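Mannan endo-1,6-alpha-mannosidase (Chaetomium thermophilum, PDB 6RY0) probably cleaves alpha-1,6-mannosidic linkages and, as a Dfg5-type transglycosidase, is thought to transfer GPI-anchored glycoproteins into the fungal cell wall. Local coordinates at residues A40-A44 / Y86-W90; M106-V110 / K152-L158; E238-V242 / L295-F299; L267-A272 / V287-L291; H328-A332 / A397-S401. One frame throughout, in Å; residues are numbered along the deposited sequence. Where two conformers were deposited one is given.

Contacts 1, 4 and 5 are buried between helices, contact 2 is partly buried, and contact 3 lies at the surface. Contacts 3 and 4 use helix 281-298: near its end an arginine, paired with its neighbouring aspartate, hydrogen-bonds a loop carbonyl; its middle packs through aliphatic side chains, and Trp-240 and Val-242 of contact 3 lean on Asn-289, Leu-290 and Leu-267 of contact 4. Contact 5, closest to the chain's centre, sets a histidine and an arginine against alanines and a serine, with two bridging waters. It joins contact 1 by the Asp-88 to Arg-329 salt bridge and contact 4 where Met-331 meets Leu-268 and Leu-291. Tyrosines carry contact 1; Met-aromatic contact 2 touches it through Val-87 and Met-106.

Contact 1 of 5, residues A40-A44 / Y86-W90; sequences ARTLA and YVDYW
Helices 33-48 and 76-93 face each other here at a wide spacing, filled by Tyr-86 and Tyr-89, which reach Ala-40, Arg-41 and Ala-44. The segment axes stay 11.7 Å apart and run close to antiparallel, at 154°, so two long aromatic side chains on one helix are matched by alanines on the other. Tyr-86 comes in with its hydroxyl end: OH donates to Ala-44 O at 2.7 Å, in the carbonyl plane and on a lone pair, and the oxygen sits at the edge of the ring. The flank of the same ring, at CE2, touches Ala-44 CB at 4.0 Å. Family 76 enzymes are built as an (alpha/alpha)6 barrel, and this pair belongs to its helical framework, with helix 389-401 packed alongside through Leu-396 on Tyr-86 and Ser-400 on Tyr-89. Tyr-98 meets the Tyr-86 ring edge-to-face. The Tyr-89 ring works differently. Its CG is swung opposite the backbone N (chi1 170°), which carries the ring across to the first helix, and Ala-44 CB stands over one face in a CH-pi contact, 3.9 Å from the centroid. Ala-40 CB lies in the plane of that ring at its edge, 4.0 Å from CE1. The Tyr-89 hydroxyl passes beside the backbone of Arg-41, with OH 3.3 Å from its CA, and finds its hydrogen-bond partner beyond, in Asp-95 OD2. Arg-41 meets it with the first carbons of its chain, CB 3.6 Å from Tyr-89 OH and CG next to it, and its side chain then passes Asp-95 toward the surface.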
# COMPACT_ATOMS: atom_id res chain seq x y z
N ALA A 40 -8.95 3.70 -17.83
CA ALA A 40 -9.06 3.28 -16.43
C ALA A 40 -10.30 2.43 -16.20
O ALA A 40 -10.24 1.45 -15.45
CB ALA A 40 -9.06 4.51 -15.52
N ARG A 41 -11.43 2.78 -16.82
CA ARG A 41 -12.62 1.99 -16.63
C ARG A 41 -12.44 0.58 -17.17
O ARG A 41 -12.87 -0.40 -16.54
CB ARG A 41 -13.81 2.69 -17.28
CG ARG A 41 -15.12 2.13 -16.86
CD ARG A 41 -16.30 2.84 -17.47
NE ARG A 41 -16.68 2.24 -18.74
CZ ARG A 41 -17.31 1.06 -18.89
NH1 ARG A 41 -17.65 0.30 -17.83
NH2 ARG A 41 -17.58 0.61 -20.11
N THR A 42 -11.79 0.45 -18.31
CA THR A 42 -11.56 -0.88 -18.87
C THR A 42 -10.56 -1.66 -18.05
O THR A 42 -10.73 -2.87 -17.82
CB THR A 42 -11.11 -0.75 -20.34
OG1 THR A 42 -12.07 0.03 -21.08
CG2 THR A 42 -10.90 -2.10 -21.00
N LEU A 43 -9.53 -0.99 -17.55
CA LEU A 43 -8.56 -1.64 -16.67
C LEU A 43 -9.23 -2.07 -15.37
O LEU A 43 -8.89 -3.13 -14.80
CB LEU A 43 -7.40 -0.69 -16.39
CG LEU A 43 -6.44 -0.50 -17.56
CD1 LEU A 43 -5.67 0.79 -17.40
CD2 LEU A 43 -5.53 -1.68 -17.70
N ALA A 44 -10.18 -1.29 -14.87
CA ALA A 44 -10.90 -1.64 -13.66
C ALA A 44 -11.74 -2.90 -13.90
O ALA A 44 -11.88 -3.75 -13.01
CB ALA A 44 -11.76 -0.48 -13.17
N TYR A 86 -9.22 0.19 -5.53
CA TYR A 86 -10.52 0.57 -5.99
C TYR A 86 -11.13 1.76 -5.24
O TYR A 86 -11.90 2.52 -5.82
CB TYR A 86 -11.52 -0.61 -6.00
CG TYR A 86 -11.32 -1.48 -7.23
CD1 TYR A 86 -10.31 -2.42 -7.29
CD2 TYR A 86 -12.13 -1.32 -8.35
CE1 TYR A 86 -10.10 -3.17 -8.42
CE2 TYR A 86 -11.93 -2.08 -9.49
CZ TYR A 86 -10.91 -3.00 -9.52
OH TYR A 86 -10.67 -3.78 -10.60
N VAL A 87 -10.79 1.93 -3.97
CA VAL A 87 -11.14 3.17 -3.28
C VAL A 87 -10.50 4.36 -3.98
O VAL A 87 -11.15 5.40 -4.22
CB VAL A 87 -10.72 3.07 -1.80
CG1 VAL A 87 -10.86 4.41 -1.09
CG2 VAL A 87 -11.54 2.00 -1.07
N ASP A 88 -9.23 4.22 -4.35
CA ASP A 88 -8.55 5.26 -5.13
C ASP A 88 -9.17 5.42 -6.52
O ASP A 88 -9.34 6.54 -6.99
CB ASP A 88 -7.04 5.00 -5.24
CG ASP A 88 -6.22 5.83 -4.28
OD1 ASP A 88 -6.69 6.87 -3.77
OD2 ASP A 88 -5.04 5.41 -4.08
N TYR A 89 -9.48 4.31 -7.18
CA TYR A 89 -10.09 4.37 -8.52
C TYR A 89 -11.34 5.24 -8.51
O TYR A 89 -11.49 6.13 -9.37
CB TYR A 89 -10.41 2.96 -9.02
CG TYR A 89 -11.25 2.95 -10.28
CD1 TYR A 89 -10.71 3.24 -11.50
CD2 TYR A 89 -12.61 2.66 -10.21
CE1 TYR A 89 -11.52 3.28 -12.65
CE2 TYR A 89 -13.41 2.71 -11.34
CZ TYR A 89 -12.86 3.05 -12.55
OH TYR A 89 -13.59 3.16 -13.70
N TRP A 90 -12.25 5.01 -7.57
CA TRP A 90 -13.45 5.82 -7.50
C TRP A 90 -13.11 7.28 -7.21
O TRP A 90 -13.70 8.19 -7.80
CB TRP A 90 -14.40 5.24 -6.46
CG TRP A 90 -15.46 6.21 -6.05
CD1 TRP A 90 -16.60 6.58 -6.73
CD2 TRP A 90 -15.46 6.98 -4.85
NE1 TRP A 90 -17.29 7.51 -6.01
CE2 TRP A 90 -16.60 7.79 -4.85
CE3 TRP A 90 -14.55 7.08 -3.79
CZ2 TRP A 90 -16.89 8.69 -3.80
CZ3 TRP A 90 -14.82 7.96 -2.77
CH2 TRP A 90 -15.98 8.74 -2.76

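Contact 2 of 5, residues M106-V110 / K152-L158; sequences MLHQV and KPQWLAL
A Met-aromatic contact joins Met-106, near the end of helix 99-108, to Trp-155, in the first turn of helix 155-167. Met-106 SD lies 4.6 Å from the centroid of the six-membered ring, oblique to it, and the bend at chi3 (68°) turns the methyl back toward the indole, bringing CE to 3.7 Å from Trp-155 CZ3. The two side chains cross at about a right angle, and Met-106 CB also touches that ring, 3.8 Å from CZ3. Leu-107 fills the next position: its CD2 sits 3.7 Å from Pro-153 O, a buried carbonyl with no polar partner in the model, and also reaches toward the proline ring and the indole. Farther on, Val-110 CG1 meets Leu-158 CD2 at 3.6 Å. Gln-154, the N-cap residue, folds back so that NE2 bonds to Lys-152 O at 3.1 Å, from above the carbonyl plane; a second bond to Pro-148 O ties the turn to the loop before it. With Trp-155 cut back to an alanine, a gap is likely to open beside Met-106, leaving its thioether end without the ring and Pro-146 O without the indole N-H. Helix 127-142 packs against both partners through Ala-140, which touches Met-106 and Trp-155, while Met-83 of helix 76-93 lies against Met-106.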
# COMPACT_ATOMS: atom_id res chain seq x y z
N MET A 106 -14.06 -5.09 2.09
CA MET A 106 -13.38 -4.48 3.24
C MET A 106 -14.05 -4.88 4.55
O MET A 106 -13.35 -5.12 5.53
CB MET A 106 -13.32 -2.97 3.07
CG MET A 106 -12.45 -2.54 1.87
SD MET A 106 -12.41 -0.78 1.51
CE MET A 106 -11.55 -0.13 2.93
N LEU A 107 -15.38 -4.89 4.60
CA LEU A 107 -16.05 -5.20 5.86
C LEU A 107 -15.93 -6.66 6.22
O LEU A 107 -15.96 -7.01 7.40
CB LEU A 107 -17.50 -4.80 5.76
CG LEU A 107 -17.77 -3.30 5.77
CD1 LEU A 107 -19.23 -3.01 5.55
CD2 LEU A 107 -17.29 -2.65 7.05
N HIS A 108 -15.82 -7.55 5.24
CA HIS A 108 -15.81 -8.97 5.55
C HIS A 108 -14.57 -9.39 6.30
O HIS A 108 -14.60 -10.36 7.04
CB HIS A 108 -15.95 -9.79 4.26
CG HIS A 108 -16.27 -11.22 4.50
ND1 HIS A 108 -17.55 -11.66 4.71
CD2 HIS A 108 -15.48 -12.32 4.58
CE1 HIS A 108 -17.54 -12.96 4.90
NE2 HIS A 108 -16.30 -13.39 4.83
N GLN A 109 -13.47 -8.66 6.11
CA GLN A 109 -12.15 -9.08 6.57
C GLN A 109 -11.72 -8.42 7.90
O GLN A 109 -10.58 -8.61 8.32
CB GLN A 109 -11.11 -8.83 5.49
CG GLN A 109 -11.35 -9.71 4.25
CD GLN A 109 -11.26 -11.19 4.55
OE1 GLN A 109 -10.58 -11.60 5.49
NE2 GLN A 109 -11.92 -12.01 3.75
N VAL A 110 -12.63 -7.70 8.57
CA VAL A 110 -12.23 -6.89 9.72
C VAL A 110 -11.94 -7.71 10.98
O VAL A 110 -11.28 -7.21 11.88
CB VAL A 110 -13.29 -5.84 10.07
CG1 VAL A 110 -13.49 -4.88 8.90
CG2 VAL A 110 -14.63 -6.47 10.52
N LYS A 152 -21.91 -1.16 11.64
CA LYS A 152 -20.69 -1.80 11.19
C LYS A 152 -19.51 -0.91 11.49
O LYS A 152 -19.66 0.30 11.66
CB LYS A 152 -20.79 -2.06 9.67
CG LYS A 152 -21.76 -3.17 9.29
CD LYS A 152 -21.28 -4.55 9.72
CE LYS A 152 -22.39 -5.57 9.50
NZ LYS A 152 -22.03 -6.92 9.94
N PRO A 153 -18.31 -1.47 11.51
CA PRO A 153 -17.12 -0.67 11.77
C PRO A 153 -16.94 0.39 10.70
O PRO A 153 -17.12 0.13 9.52
CB PRO A 153 -16.00 -1.71 11.74
CG PRO A 153 -16.62 -2.99 11.97
CD PRO A 153 -17.99 -2.89 11.38
N GLN A 154 -16.53 1.57 11.12
CA GLN A 154 -16.35 2.70 10.24
C GLN A 154 -14.89 2.82 9.81
O GLN A 154 -13.98 2.32 10.48
CB GLN A 154 -16.83 3.97 10.97
CG GLN A 154 -18.32 3.93 11.33
CD GLN A 154 -19.19 3.87 10.10
OE1 GLN A 154 -19.05 4.69 9.19
NE2 GLN A 154 -20.07 2.91 10.05
N TRP A 155 -14.63 3.47 8.67
CA TRP A 155 -13.30 3.46 8.09
C TRP A 155 -12.22 4.02 9.02
O TRP A 155 -11.18 3.41 9.23
CB TRP A 155 -13.26 4.18 6.74
CG TRP A 155 -14.27 3.71 5.75
CD1 TRP A 155 -15.07 4.53 5.01
CD2 TRP A 155 -14.53 2.36 5.31
NE1 TRP A 155 -15.83 3.78 4.15
CE2 TRP A 155 -15.52 2.45 4.31
CE3 TRP A 155 -14.05 1.10 5.65
CZ2 TRP A 155 -16.05 1.32 3.69
CZ3 TRP A 155 -14.57 -0.03 5.05
CH2 TRP A 155 -15.56 0.09 4.08
N LEU A 156 -12.46 5.21 9.57
CA LEU A 156 -11.47 5.80 10.45
C LEU A 156 -11.24 4.88 11.66
O LEU A 156 -10.09 4.65 12.06
CB LEU A 156 -11.90 7.19 10.92
CG LEU A 156 -10.99 7.86 11.96
CD1 LEU A 156 -9.61 8.12 11.42
CD2 LEU A 156 -11.61 9.16 12.44
N ALA A 157 -12.32 4.36 12.24
CA ALA A 157 -12.21 3.47 13.39
C ALA A 157 -11.38 2.22 13.07
O ALA A 157 -10.66 1.72 13.94
CB ALA A 157 -13.58 3.07 13.87
N LEU A 158 -11.52 1.69 11.87
CA LEU A 158 -10.72 0.53 11.48
C LEU A 158 -9.25 0.88 11.38
O LEU A 158 -8.38 0.12 11.85
CB LEU A 158 -11.24 -0.04 10.15
CG LEU A 158 -12.57 -0.81 10.26
CD1 LEU A 158 -13.19 -0.96 8.90
CD2 LEU A 158 -12.36 -2.16 10.95

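Contact 3 of 5, residues E238-V242 / L295-F299; sequences ETWAV and LRDFF
Hydrogen bonding across the contact centres on Thr-239 O, which Arg-296 grips end-on with two nitrogens. NH1 and NH2 both stand 2.9 Å from that oxygen, which lies in the guanidinium plane; NH1 approaches on a carbonyl lone pair, NH2 from well above the carbonyl plane. The bend of the arginine chain at chi3 (68°) brings the group round to the loop. Charge pairing is internal to helix 281-298: Asp-297 takes the same guanidinium side-on, OD1 from NE at 2.9 Å in a nearly straight bond (176°) and OD2 from NH2 at 2.9 Å. A lysine in place of Asp-297 would probably leave the guanidinium without its countercharge, set a like charge beside it and free it to turn away from Thr-239 O. Within the loop, Thr-239 OG1 accepts from Ala-241 N at 3.2 Å, an ST turn that shapes the chain just after the gripped carbonyl. Van der Waals contact is slight: Ala-241 CB lies 4.2 Å from the carboxylate oxygen Asp-297 OD2. The loop between helix 216-231 and strand 245-247 is thus joined to the last turns of helix 281-298 by one arginine, whose guanidinium is held between the carboxylate of Asp-297 and the carbonyl of Thr-239, a polar tie suited to the surface.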
# COMPACT_ATOMS: atom_id res chain seq x y z
N GLU A 238 23.67 8.00 3.86
CA GLU A 238 24.35 8.69 2.79
C GLU A 238 23.45 8.86 1.56
O GLU A 238 23.33 9.93 1.00
CB GLU A 238 25.64 7.95 2.41
CG GLU A 238 26.33 8.52 1.17
CD GLU A 238 27.47 7.66 0.64
OE1 GLU A 238 27.79 6.59 1.21
OE2 GLU A 238 28.06 8.05 -0.39
N THR A 239 22.83 7.77 1.14
CA THR A 239 22.13 7.74 -0.16
C THR A 239 20.61 7.79 -0.04
O THR A 239 19.94 7.99 -1.06
CB THR A 239 22.49 6.48 -0.96
OG1 THR A 239 21.88 5.38 -0.28
CG2 THR A 239 23.99 6.30 -1.06
N TRP A 240 20.07 7.53 1.14
CA TRP A 240 18.63 7.46 1.34
C TRP A 240 17.97 6.35 0.55
O TRP A 240 16.74 6.33 0.44
CB TRP A 240 17.96 8.83 1.17
CG TRP A 240 18.31 9.72 2.33
CD1 TRP A 240 19.52 10.27 2.64
CD2 TRP A 240 17.46 10.07 3.42
NE1 TRP A 240 19.46 10.96 3.82
CE2 TRP A 240 18.20 10.85 4.31
CE3 TRP A 240 16.13 9.79 3.72
CZ2 TRP A 240 17.65 11.38 5.49
CZ3 TRP A 240 15.60 10.31 4.90
CH2 TRP A 240 16.36 11.09 5.75
N ALA A 241 18.74 5.37 0.10
CA ALA A 241 18.19 4.07 -0.23
C ALA A 241 17.48 3.50 0.99
O ALA A 241 17.83 3.80 2.12
CB ALA A 241 19.31 3.13 -0.64
N VAL A 242 16.50 2.64 0.73
CA VAL A 242 15.71 2.03 1.79
C VAL A 242 15.76 0.52 1.65
O VAL A 242 15.23 -0.07 0.69
CB VAL A 242 14.27 2.57 1.79
CG1 VAL A 242 13.47 1.91 2.92
CG2 VAL A 242 14.26 4.09 1.95
N LEU A 295 13.79 8.43 -7.32
CA LEU A 295 13.95 8.78 -8.71
C LEU A 295 15.25 8.20 -9.27
O LEU A 295 15.30 7.76 -10.41
CB LEU A 295 13.90 10.30 -8.91
CG LEU A 295 12.55 10.91 -8.61
CD1 LEU A 295 12.65 12.41 -8.55
CD2 LEU A 295 11.46 10.48 -9.58
N ARG A 296 16.30 8.19 -8.45
CA ARG A 296 17.58 7.63 -8.84
C ARG A 296 17.53 6.12 -9.00
O ARG A 296 18.13 5.55 -9.91
CB ARG A 296 18.59 8.03 -7.76
CG ARG A 296 19.98 7.46 -7.91
CD ARG A 296 20.81 7.67 -6.66
NE ARG A 296 20.25 6.86 -5.57
CZ ARG A 296 20.15 7.20 -4.29
NH1 ARG A 296 20.60 8.37 -3.85
NH2 ARG A 296 19.57 6.37 -3.44
N ASP A 297 16.86 5.47 -8.06
CA ASP A 297 16.96 4.02 -7.95
C ASP A 297 15.90 3.25 -8.73
O ASP A 297 16.21 2.18 -9.28
CB ASP A 297 16.88 3.60 -6.48
CG ASP A 297 18.06 4.09 -5.65
OD1 ASP A 297 19.15 4.32 -6.25
OD2 ASP A 297 17.91 4.20 -4.41
N PHE A 298 14.67 3.75 -8.74
CA PHE A 298 13.56 2.95 -9.26
C PHE A 298 13.05 3.39 -10.61
O PHE A 298 12.29 2.66 -11.22
CB PHE A 298 12.38 2.91 -8.27
CG PHE A 298 12.74 2.18 -7.01
CD1 PHE A 298 12.88 0.81 -7.02
CD2 PHE A 298 12.98 2.87 -5.84
CE1 PHE A 298 13.25 0.13 -5.87
CE2 PHE A 298 13.34 2.22 -4.70
CZ PHE A 298 13.50 0.84 -4.73
N PHE A 299 13.42 4.57 -11.09
CA PHE A 299 12.94 5.03 -12.38
C PHE A 299 14.07 4.94 -13.37
O PHE A 299 15.14 5.50 -13.19
CB PHE A 299 12.35 6.44 -12.27
CG PHE A 299 11.00 6.42 -11.60
CD1 PHE A 299 10.89 6.41 -10.22
CD2 PHE A 299 9.84 6.35 -12.34
CE1 PHE A 299 9.64 6.37 -9.60
CE2 PHE A 299 8.60 6.30 -11.73
CZ PHE A 299 8.49 6.30 -10.37

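Contact 4 of 5, residues L267-A272 / V287-L291; sequences LLHGAA and VDNLL
Leu-268, Leu-290 and Val-287 carry this helical hairpin, in which consecutive helices 261-278 and 281-298 of the (alpha/alpha)6 barrel fold back on one another. The segment axes lie 9.1 Å apart at 163°, nearly antiparallel. Leu-268 has its CG opposite the backbone N (chi1 173°), and this throws CD1 across to the second helix, where it presses on Val-287 O at 3.4 Å. The same methyl also meets Val-287 CG1 at 3.9 Å, with the two side chains at about a right angle, and lies against Leu-291 CB at 4.1 Å. Leu-290 answers from the other helix: its CD1 reaches the backbone of the first helix, 3.7 Å from Leu-267 O, and is flanked by Leu-267 CB and Ala-271 CB. Ala-271 and Ala-272, with only a methyl each, let Val-287 come up to the backbone of the first helix. The side chains that meet are all aliphatic and buried; Val-334 of helix 323-337 closes over Leu-268 and Ala-272, while Met-331 of that helix meets Leu-291. Val-287 splits its branches between two neighbours: CG1 goes to Leu-268, while CG2 touches Ala-271 CB at 3.8 Å and comes within 3.5 Å of Ala-272 N.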
# COMPACT_ATOMS: atom_id res chain seq x y z
N LEU A 267 7.67 5.17 2.80
CA LEU A 267 8.29 6.15 3.67
C LEU A 267 8.14 7.56 3.10
O LEU A 267 7.90 8.50 3.86
CB LEU A 267 9.75 5.82 3.92
CG LEU A 267 9.99 4.53 4.71
CD1 LEU A 267 11.47 4.36 4.99
CD2 LEU A 267 9.20 4.48 5.98
N LEU A 268 8.30 7.74 1.79
CA LEU A 268 8.05 9.04 1.18
C LEU A 268 6.62 9.51 1.47
O LEU A 268 6.41 10.66 1.82
CB LEU A 268 8.31 8.96 -0.34
CG LEU A 268 7.92 10.22 -1.11
CD1 LEU A 268 8.79 11.41 -0.75
CD2 LEU A 268 7.98 9.97 -2.60
N HIS A 269 5.66 8.62 1.27
CA HIS A 269 4.25 8.95 1.50
C HIS A 269 4.05 9.40 2.95
O HIS A 269 3.48 10.48 3.17
CB HIS A 269 3.45 7.69 1.16
CG HIS A 269 1.97 7.82 1.14
ND1 HIS A 269 1.17 7.40 2.18
CD2 HIS A 269 1.13 8.19 0.14
CE1 HIS A 269 -0.09 7.49 1.80
NE2 HIS A 269 -0.15 7.95 0.58
N GLY A 270 4.51 8.63 3.92
CA GLY A 270 4.31 9.03 5.29
C GLY A 270 5.03 10.30 5.63
O GLY A 270 4.52 11.14 6.38
N ALA A 271 6.25 10.48 5.10
CA ALA A 271 7.01 11.70 5.35
C ALA A 271 6.27 12.92 4.79
O ALA A 271 6.32 14.00 5.40
CB ALA A 271 8.40 11.59 4.76
N ALA A 272 5.60 12.77 3.65
CA ALA A 272 4.84 13.86 3.08
C ALA A 272 3.67 14.23 3.99
O ALA A 272 3.40 15.41 4.20
CB ALA A 272 4.35 13.49 1.69
N VAL A 287 11.33 14.22 2.93
CA VAL A 287 10.62 14.04 1.68
C VAL A 287 11.57 14.19 0.51
O VAL A 287 11.61 13.34 -0.39
CB VAL A 287 9.47 15.07 1.58
CG1 VAL A 287 8.93 15.20 0.15
CG2 VAL A 287 8.33 14.72 2.54
N ASP A 288 12.35 15.26 0.51
CA ASP A 288 13.20 15.55 -0.64
C ASP A 288 14.28 14.48 -0.81
O ASP A 288 14.56 14.07 -1.93
CB ASP A 288 13.83 16.93 -0.47
CG ASP A 288 12.81 18.06 -0.57
OD1 ASP A 288 11.69 17.82 -1.06
OD2 ASP A 288 13.18 19.19 -0.18
N ASN A 289 14.88 14.04 0.29
CA ASN A 289 15.91 13.01 0.23
C ASN A 289 15.35 11.66 -0.21
O ASN A 289 15.95 10.99 -1.05
CB ASN A 289 16.62 12.89 1.57
CG ASN A 289 17.65 13.98 1.80
OD1 ASN A 289 18.28 14.44 0.86
ND2 ASN A 289 17.84 14.37 3.03
N LEU A 290 14.21 11.26 0.36
CA LEU A 290 13.60 10.02 -0.06
C LEU A 290 13.23 10.07 -1.54
O LEU A 290 13.44 9.10 -2.27
CB LEU A 290 12.36 9.71 0.77
CG LEU A 290 12.66 9.25 2.20
CD1 LEU A 290 11.43 9.39 3.08
CD2 LEU A 290 13.20 7.81 2.25
N LEU A 291 12.68 11.19 -1.99
CA LEU A 291 12.28 11.34 -3.38
C LEU A 291 13.49 11.28 -4.31
O LEU A 291 13.46 10.62 -5.35
CB LEU A 291 11.53 12.65 -3.55
CG LEU A 291 11.04 12.97 -4.96
CD1 LEU A 291 10.24 11.83 -5.59
CD2 LEU A 291 10.25 14.26 -4.96

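Contact 5 of 5, residues H328-A332 / A397-S401; sequences HRWMA and AAVSS
Ala-397 O is gripped twice by Ser-401, whose OG (3.0 Å) and backbone N reach it from opposite faces of its plane, while Ser-401 OG lies 3.4 Å from Arg-329 CG across the contact. The serine was deposited in two conformers; this holds for the one described. The helices, 323-337 and 389-401, run roughly parallel, at 26°, with segment axes 8.9 Å apart, consistent with two members of one layer of an (alpha/alpha)6 barrel. Small residues line much of the seam: Ala-332 CB meets Ser-401 CB, and Ala-397 CB takes the arginine chain, Arg-329 CD at 3.4 Å. The bend of that chain at chi3 (52°) sets NE toward Asp-88 of helix 76-93, its salt-bridge partner. Water 2 donates to Arg-329 O and to Ser-401 OG, so the hydroxyl gives one bond and takes another. Ala-398 CB stands over the centre of one face of the His-328 ring, 3.6 Å from its centroid, a CH-pi contact, and His-328 NE2 is bonded to Ser-352 OG in helix 342-358. At the ring edge, water 1 lies in plane, 2.8 Å from His-328 ND1, and donates to Ala-398 O at 2.8 Å.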
# COMPACT_ATOMS: atom_id res chain seq x y z
N HIS A 328 3.06 4.33 -7.85
CA HIS A 328 2.33 5.35 -8.58
C HIS A 328 1.28 6.04 -7.73
O HIS A 328 1.21 7.27 -7.70
CB HIS A 328 1.66 4.72 -9.83
CG HIS A 328 2.55 4.69 -11.03
ND1 HIS A 328 2.42 5.62 -12.03
CD2 HIS A 328 3.58 3.88 -11.42
CE1 HIS A 328 3.34 5.36 -12.97
NE2 HIS A 328 4.06 4.31 -12.64
N ARG A 329 0.43 5.27 -7.07
CA ARG A 329 -0.69 5.88 -6.33
C ARG A 329 -0.19 6.74 -5.19
O ARG A 329 -0.73 7.82 -4.93
CB ARG A 329 -1.65 4.79 -5.80
CG ARG A 329 -2.56 4.22 -6.82
CD ARG A 329 -3.24 2.90 -6.34
NE ARG A 329 -3.85 3.09 -5.08
CZ ARG A 329 -3.68 2.31 -4.02
NH1 ARG A 329 -2.98 1.18 -4.03
NH2 ARG A 329 -4.25 2.69 -2.86
N TRP A 330 0.81 6.24 -4.47
CA TRP A 330 1.34 6.95 -3.31
C TRP A 330 2.10 8.20 -3.74
O TRP A 330 1.93 9.27 -3.14
CB TRP A 330 2.22 6.04 -2.48
CG TRP A 330 1.50 4.92 -1.81
CD1 TRP A 330 0.17 4.81 -1.56
CD2 TRP A 330 2.11 3.73 -1.32
NE1 TRP A 330 -0.08 3.59 -0.95
CE2 TRP A 330 1.10 2.91 -0.80
CE3 TRP A 330 3.42 3.26 -1.30
CZ2 TRP A 330 1.36 1.68 -0.23
CZ3 TRP A 330 3.68 2.02 -0.77
CH2 TRP A 330 2.65 1.25 -0.22
N MET A 331 2.94 8.09 -4.77
CA MET A 331 3.66 9.27 -5.25
C MET A 331 2.72 10.34 -5.78
O MET A 331 2.95 11.53 -5.60
CB MET A 331 4.72 8.90 -6.28
CG MET A 331 5.90 8.14 -5.67
SD MET A 331 7.20 7.70 -6.84
CE MET A 331 7.97 9.29 -7.08
N ALA A 332 1.63 9.93 -6.41
CA ALA A 332 0.65 10.89 -6.87
C ALA A 332 0.07 11.68 -5.70
O ALA A 332 -0.05 12.91 -5.74
CB ALA A 332 -0.43 10.22 -7.70
N ALA A 397 -3.69 1.14 -11.19
CA ALA A 397 -3.21 2.17 -10.29
C ALA A 397 -2.48 3.28 -11.03
O ALA A 397 -2.71 4.47 -10.80
CB ALA A 397 -2.27 1.52 -9.27
N ALA A 398 -1.59 2.91 -11.94
CA ALA A 398 -0.79 3.90 -12.67
C ALA A 398 -1.66 4.77 -13.55
O ALA A 398 -1.48 5.99 -13.61
CB ALA A 398 0.30 3.21 -13.49
N VAL A 399 -2.60 4.17 -14.27
CA VAL A 399 -3.42 4.94 -15.19
C VAL A 399 -4.41 5.81 -14.42
O VAL A 399 -4.57 7.00 -14.73
CB VAL A 399 -4.11 4.01 -16.21
CG1 VAL A 399 -5.13 4.78 -17.04
CG2 VAL A 399 -3.07 3.36 -17.10
N SER A 400 -5.07 5.26 -13.40
CA SER A 400 -6.00 6.08 -12.63
C SER A 400 -5.30 7.28 -12.02
O SER A 400 -5.83 8.39 -11.97
CB SER A 400 -6.67 5.27 -11.50
OG SER A 400 -7.37 4.17 -12.01
N SER A 401 -4.09 7.07 -11.52
CA SER A 401 -3.39 8.13 -10.84
C SER A 401 -2.94 9.25 -11.79
O SER A 401 -2.61 10.34 -11.32
CB SER A 401 -2.22 7.57 -10.03
OG SER A 401 -2.73 6.81 -8.94
O HOH W 1 0.42 7.52 -12.27
O HOH W 2 -3.30 8.23 -6.34